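Local coordinates for tannase (Lactobacillus plantarum, PDB 3WA7), which hydrolyses the galloyl ester bonds of tannins to release gallic acid, probably by the serine mechanism of alpha/beta-hydrolases, at residues I133-A138 with F181-L185; Q128-F132 with N358-G362; V35-V39 with A187-A191. One frame throughout, in Å; residues are numbered along the deposited sequence.

Contact 1. Residues I133-A138 with F181-L185; sequences IVDMKA and FEPAL
Two helices of the alpha/beta-hydrolase domain pack here through side chains: helix 131-145, in the crossover from strand 107-111 to strand 157-160, and the start of helix 182-188. No hydrogen bond joins 133-138 to 181-185. Residues 133-138 are helical throughout; the second segment turns helical from Glu182. The closest CA pair is Val134 and Leu185, 6.6 Å apart, and 329 Å² is buried. Phe181 (chi1 m, chi2 86°) points toward helix 131-145. Lys137 CE covers one ring face in a CH-pi contact, 3.9 Å from the centroid, while Val134 CG2 sits at the ring edge, 4.1 Å from Phe181 CD2, and Ile133 CG2 lies 3.5 Å from Phe181 CE2. Beyond the ring, Lys137 NZ bonds Ser175 O and forms a salt bridge with Asp195. Glu182 forms a salt bridge with Arg141, further along helix 131-145. Ala184 CB meets Val134 CG2 at 3.8 Å. Leu185 (m, t) then reaches the helix with its tip: CD2 is 3.8 Å from Val134 CG1, 3.9 Å from Ala138 CB and 3.5 Å from Val134 O.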
# COMPACT_ATOMS: atom_id res chain seq x y z
N ILE A 133 2.97 -6.77 8.94
CA ILE A 133 1.60 -7.26 8.86
C ILE A 133 1.16 -7.90 10.18
O ILE A 133 -0.02 -7.89 10.51
CB ILE A 133 1.42 -8.25 7.68
CG1 ILE A 133 -0.04 -8.68 7.56
CG2 ILE A 133 2.34 -9.45 7.84
CD1 ILE A 133 -1.00 -7.54 7.24
N VAL A 134 2.11 -8.45 10.94
CA VAL A 134 1.76 -9.03 12.23
C VAL A 134 1.28 -7.88 13.13
O VAL A 134 0.29 -8.02 13.84
CB VAL A 134 2.98 -9.73 12.88
CG1 VAL A 134 2.70 -10.04 14.35
CG2 VAL A 134 3.28 -11.03 12.14
N ASP A 135 1.98 -6.75 13.07
CA ASP A 135 1.59 -5.59 13.88
C ASP A 135 0.24 -5.02 13.44
O ASP A 135 -0.58 -4.64 14.27
CB ASP A 135 2.64 -4.49 13.82
CG ASP A 135 3.83 -4.76 14.72
OD1 ASP A 135 3.75 -5.68 15.57
OD2 ASP A 135 4.85 -4.05 14.60
N MSE A 136 0.01 -4.95 12.13
CA MSE A 136 -1.26 -4.43 11.64
C MSE A 136 -2.39 -5.32 12.14
O MSE A 136 -3.44 -4.84 12.57
CB MSE A 136 -1.26 -4.39 10.10
CG MSE A 136 -2.44 -3.64 9.50
SE MSE A 136 -2.43 -1.74 9.91
CE MSE A 136 -3.81 -1.70 11.27
N LYS A 137 -2.17 -6.63 12.10
CA LYS A 137 -3.18 -7.58 12.56
C LYS A 137 -3.39 -7.49 14.06
O LYS A 137 -4.52 -7.59 14.54
CB LYS A 137 -2.78 -9.01 12.17
CG LYS A 137 -2.99 -9.33 10.69
CD LYS A 137 -2.32 -10.65 10.30
CE LYS A 137 -2.67 -11.05 8.87
NZ LYS A 137 -4.12 -11.40 8.74
N ALA A 138 -2.31 -7.31 14.82
CA ALA A 138 -2.42 -7.20 16.27
C ALA A 138 -3.25 -5.97 16.61
O ALA A 138 -4.08 -6.02 17.53
CB ALA A 138 -1.03 -7.09 16.90
N PHE A 181 -0.01 -16.48 10.55
CA PHE A 181 0.44 -15.45 11.49
C PHE A 181 0.11 -15.71 12.95
O PHE A 181 0.50 -14.93 13.82
CB PHE A 181 -0.14 -14.10 11.07
CG PHE A 181 0.07 -13.78 9.61
CD1 PHE A 181 -0.84 -14.22 8.65
CD2 PHE A 181 1.19 -13.07 9.20
CE1 PHE A 181 -0.63 -13.97 7.30
CE2 PHE A 181 1.41 -12.81 7.85
CZ PHE A 181 0.50 -13.26 6.90
N GLU A 182 -0.59 -16.80 13.23
CA GLU A 182 -0.97 -17.10 14.60
C GLU A 182 0.22 -17.26 15.55
O GLU A 182 0.20 -16.72 16.66
CB GLU A 182 -1.87 -18.35 14.64
CG GLU A 182 -2.82 -18.38 15.83
CD GLU A 182 -3.71 -17.14 15.90
OE1 GLU A 182 -4.35 -16.80 14.87
OE2 GLU A 182 -3.77 -16.51 16.97
N PRO A 183 1.26 -18.01 15.14
CA PRO A 183 2.40 -18.17 16.05
C PRO A 183 3.00 -16.83 16.49
O PRO A 183 3.29 -16.63 17.68
CB PRO A 183 3.37 -19.00 15.23
CG PRO A 183 2.45 -19.89 14.45
CD PRO A 183 1.39 -18.91 13.98
N ALA A 184 3.18 -15.91 15.54
CA ALA A 184 3.75 -14.60 15.85
C ALA A 184 2.83 -13.79 16.77
O ALA A 184 3.29 -13.15 17.71
CB ALA A 184 4.00 -13.83 14.55
N LEU A 185 1.54 -13.82 16.49
CA LEU A 185 0.57 -13.09 17.29
C LEU A 185 0.48 -13.66 18.71
O LEU A 185 0.27 -12.92 19.67
CB LEU A 185 -0.80 -13.10 16.61
CG LEU A 185 -0.83 -12.27 15.32
CD1 LEU A 185 -2.07 -12.61 14.51
CD2 LEU A 185 -0.80 -10.79 15.68

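Contact 2. Residues Q128-F132 with N358-G362; sequences QAPAF and NNLFG
This is a mainly polar, buried contact between the alpha/beta-hydrolase core and the long insertion that separates strands 199-203 and 410-414, where many members of the fold carry a lid. The loop leading into helix 131-145 meets the C-terminal end of helix 356-360, with the CA atoms of Gln128 and Leu360 5.0 Å apart. Gln128 and Ala129 are extended (psi 170° and 137°), a cis peptide joins Ala129 to Pro130, and Pro130 is the N-cap. Phe361 is the first residue past the opposing helix. Two carbonyls at that helix end accept bonds from the loop: Ala129 N to Leu360 O, 2.9 Å, and Gln128 NE2 to Asn359 O, also 2.9 Å. The Gln128 side chain (m, t) extends past Gly362; its NE2 is 3.3 Å from Gly362 CA, so a CB there would clash, and its OE1 is bonded to Arg125. Leu360 (t, p) turns its CD1 back to Ala129 CB at 3.9 Å and Phe132 CD2 at 4.3 Å; Phe132 (chi1 p) also packs edge-to-face with Tyr78. One water donates to both segments, 2.6 Å from Ala129 O and 2.8 Å from Gly362 O.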
# COMPACT_ATOMS: atom_id res chain seq x y z
N GLN A 128 11.63 -7.03 10.48
CA GLN A 128 11.66 -7.52 9.11
C GLN A 128 10.43 -8.40 8.87
O GLN A 128 9.70 -8.72 9.81
CB GLN A 128 12.99 -8.24 8.86
CG GLN A 128 14.16 -7.24 8.83
CD GLN A 128 15.54 -7.87 8.94
OE1 GLN A 128 15.85 -8.54 9.92
NE2 GLN A 128 16.37 -7.64 7.92
N ALA A 129 10.19 -8.77 7.62
CA ALA A 129 9.01 -9.58 7.29
C ALA A 129 8.87 -10.79 8.21
O ALA A 129 9.85 -11.49 8.47
CB ALA A 129 9.07 -10.02 5.83
N PRO A 130 7.64 -11.08 8.67
CA PRO A 130 6.37 -10.38 8.42
C PRO A 130 5.93 -9.42 9.53
O PRO A 130 4.73 -9.21 9.72
CB PRO A 130 5.40 -11.54 8.27
CG PRO A 130 5.86 -12.44 9.39
CD PRO A 130 7.38 -12.39 9.31
N ALA A 131 6.89 -8.84 10.24
CA ALA A 131 6.58 -7.94 11.35
C ALA A 131 5.53 -6.88 11.04
O ALA A 131 4.62 -6.66 11.84
CB ALA A 131 7.86 -7.27 11.85
N PHE A 132 5.65 -6.23 9.89
CA PHE A 132 4.71 -5.17 9.54
C PHE A 132 3.24 -5.61 9.53
O PHE A 132 2.37 -4.91 10.06
CB PHE A 132 5.10 -4.53 8.19
CG PHE A 132 4.77 -5.36 6.98
CD1 PHE A 132 3.66 -5.06 6.20
CD2 PHE A 132 5.58 -6.43 6.61
CE1 PHE A 132 3.36 -5.80 5.05
CE2 PHE A 132 5.29 -7.18 5.47
CZ PHE A 132 4.18 -6.87 4.69
N ASN A 358 15.08 -5.88 -0.20
CA ASN A 358 16.10 -6.86 0.19
C ASN A 358 16.20 -6.88 1.72
O ASN A 358 16.28 -7.94 2.34
CB ASN A 358 17.47 -6.50 -0.40
CG ASN A 358 17.57 -6.80 -1.89
OD1 ASN A 358 17.91 -5.93 -2.69
ND2 ASN A 358 17.29 -8.04 -2.27
N ASN A 359 16.19 -5.69 2.31
CA ASN A 359 16.28 -5.50 3.76
C ASN A 359 15.02 -6.02 4.44
O ASN A 359 15.08 -6.58 5.53
CB ASN A 359 16.49 -4.02 4.06
CG ASN A 359 16.81 -3.73 5.51
OD1 ASN A 359 16.56 -2.63 6.00
ND2 ASN A 359 17.40 -4.71 6.21
N LEU A 360 13.87 -5.83 3.79
CA LEU A 360 12.60 -6.32 4.33
C LEU A 360 12.66 -7.83 4.51
O LEU A 360 12.17 -8.37 5.50
CB LEU A 360 11.44 -5.98 3.38
CG LEU A 360 10.13 -6.74 3.63
CD1 LEU A 360 9.51 -6.29 4.95
CD2 LEU A 360 9.16 -6.50 2.46
N PHE A 361 13.25 -8.51 3.53
CA PHE A 361 13.35 -9.97 3.58
C PHE A 361 14.52 -10.54 4.36
O PHE A 361 14.79 -11.75 4.30
CB PHE A 361 13.33 -10.54 2.15
CG PHE A 361 11.95 -10.61 1.55
CD1 PHE A 361 11.58 -9.76 0.51
CD2 PHE A 361 11.02 -11.53 2.03
CE1 PHE A 361 10.30 -9.84 -0.05
CE2 PHE A 361 9.74 -11.62 1.48
CZ PHE A 361 9.38 -10.77 0.44
N GLY A 362 15.23 -9.69 5.09
CA GLY A 362 16.32 -10.20 5.91
C GLY A 362 15.65 -10.81 7.13
O GLY A 362 14.43 -10.73 7.27
O HOH W 1 12.16 -12.34 7.67

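Contact 3. Residues V35-V39 with A187-A191; sequences VQHPV and ALGAA
The backbones of 35-39 and 187-191 run antiparallel, with CA pairs Val35-Ala190, Gln36-Gly189 and His37-Leu188 4.6 to 4.8 Å apart. The first segment is irregular; the second leaves helix 182-188 through a Schellman motif, with Gly189 (phi 75°, psi 43°) as its C-prime residue. The turn presents two carbonyls to the loop: His37 N donates to Leu188 O at 2.7 Å, and Gln36 N to Gly189 O at 3.0 Å. A CB on Gly189 would clash with His37 ND1 and Gln36 CB. Val35 (m) rests over the turn, its CG1 4.1 Å from Leu188 CB and 4.3 Å from Ala190 CB, while Leu188 (m, t) brings CD2 to 4.4 Å from Val39 CG1. A water donates to His37 O (2.8 Å) and to Ala187 O (3.2 Å). The contact thus ties the connection between antiparallel strands 22-33 and 44-50 to the C-terminal end of helix 182-188, with Val35 and Leu188 also packing on helix 131-145.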
# COMPACT_ATOMS: atom_id res chain seq x y z
N VAL A 35 -0.38 -5.00 22.41
CA VAL A 35 -0.02 -6.41 22.61
C VAL A 35 0.54 -6.51 24.02
O VAL A 35 1.05 -5.53 24.57
CB VAL A 35 1.06 -6.92 21.60
CG1 VAL A 35 0.49 -6.92 20.19
CG2 VAL A 35 2.31 -6.08 21.69
N GLN A 36 0.42 -7.69 24.63
CA GLN A 36 0.91 -7.90 25.99
C GLN A 36 2.43 -7.95 26.10
O GLN A 36 3.00 -7.53 27.10
CB GLN A 36 0.33 -9.20 26.56
CG GLN A 36 -1.17 -9.20 26.71
CD GLN A 36 -1.68 -10.48 27.35
OE1 GLN A 36 -1.30 -10.82 28.47
NE2 GLN A 36 -2.54 -11.20 26.64
N HIS A 37 3.08 -8.47 25.06
CA HIS A 37 4.53 -8.58 25.08
C HIS A 37 5.19 -7.91 23.88
O HIS A 37 5.73 -8.58 22.99
CB HIS A 37 4.93 -10.06 25.14
CG HIS A 37 4.16 -10.84 26.16
ND1 HIS A 37 3.26 -11.83 25.81
CD2 HIS A 37 4.13 -10.76 27.51
CE1 HIS A 37 2.71 -12.32 26.91
NE2 HIS A 37 3.22 -11.69 27.95
N PRO A 38 5.17 -6.57 23.84
CA PRO A 38 5.78 -5.82 22.74
C PRO A 38 7.30 -5.95 22.75
O PRO A 38 7.92 -6.11 23.80
CB PRO A 38 5.32 -4.39 23.00
CG PRO A 38 5.26 -4.34 24.50
CD PRO A 38 4.58 -5.65 24.83
N VAL A 39 7.91 -5.87 21.57
CA VAL A 39 9.36 -5.97 21.45
C VAL A 39 9.98 -4.65 21.00
O VAL A 39 11.20 -4.51 20.96
CB VAL A 39 9.76 -7.08 20.44
CG1 VAL A 39 9.31 -8.43 20.96
CG2 VAL A 39 9.13 -6.80 19.08
N ALA A 187 2.98 -15.15 20.32
CA ALA A 187 4.20 -14.75 21.01
C ALA A 187 4.10 -13.33 21.55
O ALA A 187 4.56 -13.05 22.66
CB ALA A 187 5.39 -14.86 20.06
N LEU A 188 3.51 -12.44 20.77
CA LEU A 188 3.35 -11.04 21.17
C LEU A 188 2.27 -10.87 22.22
O LEU A 188 2.22 -9.84 22.90
CB LEU A 188 2.98 -10.18 19.97
CG LEU A 188 4.03 -9.92 18.89
CD1 LEU A 188 3.39 -9.13 17.75
CD2 LEU A 188 5.20 -9.15 19.48
N GLY A 189 1.40 -11.86 22.35
CA GLY A 189 0.31 -11.75 23.30
C GLY A 189 -0.75 -10.80 22.77
O GLY A 189 -1.25 -9.95 23.49
N ALA A 190 -1.07 -10.93 21.48
CA ALA A 190 -2.08 -10.08 20.87
C ALA A 190 -3.44 -10.46 21.44
O ALA A 190 -3.62 -11.55 21.98
CB ALA A 190 -2.07 -10.26 19.36
N ALA A 191 -4.41 -9.55 21.32
CA ALA A 191 -5.74 -9.79 21.84
C ALA A 191 -6.41 -10.99 21.18
O ALA A 191 -6.19 -11.26 20.00
CB ALA A 191 -6.61 -8.54 21.65
O HOH W 2 6.95 -10.98 22.31

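Helix 131-145 runs through this group. Its N-terminal end serves contact 2 and its next turns contact 1, centres about 13 Å apart and touching where Phe181 CE2 lies 4.2 Å from Pro130 CB. Contact 1 shares helix 182-188 with contact 3, about 9 Å away between centres: Leu185 O and Ala190 N, 3.0 Å apart, close the Schellman turn, while Val134 CG1 meets Leu188 CD1 and Ala138 CB meets Val35 CG1, both at 3.6 Å. Contacts 2 and 3 do not touch, their nearest atoms about 7 Å apart. In contact 2, the Phe132 side chain lies near, without touching, the probable nucleophile elbow carrying Ser163, the likely triad partner of His451 and Asp419.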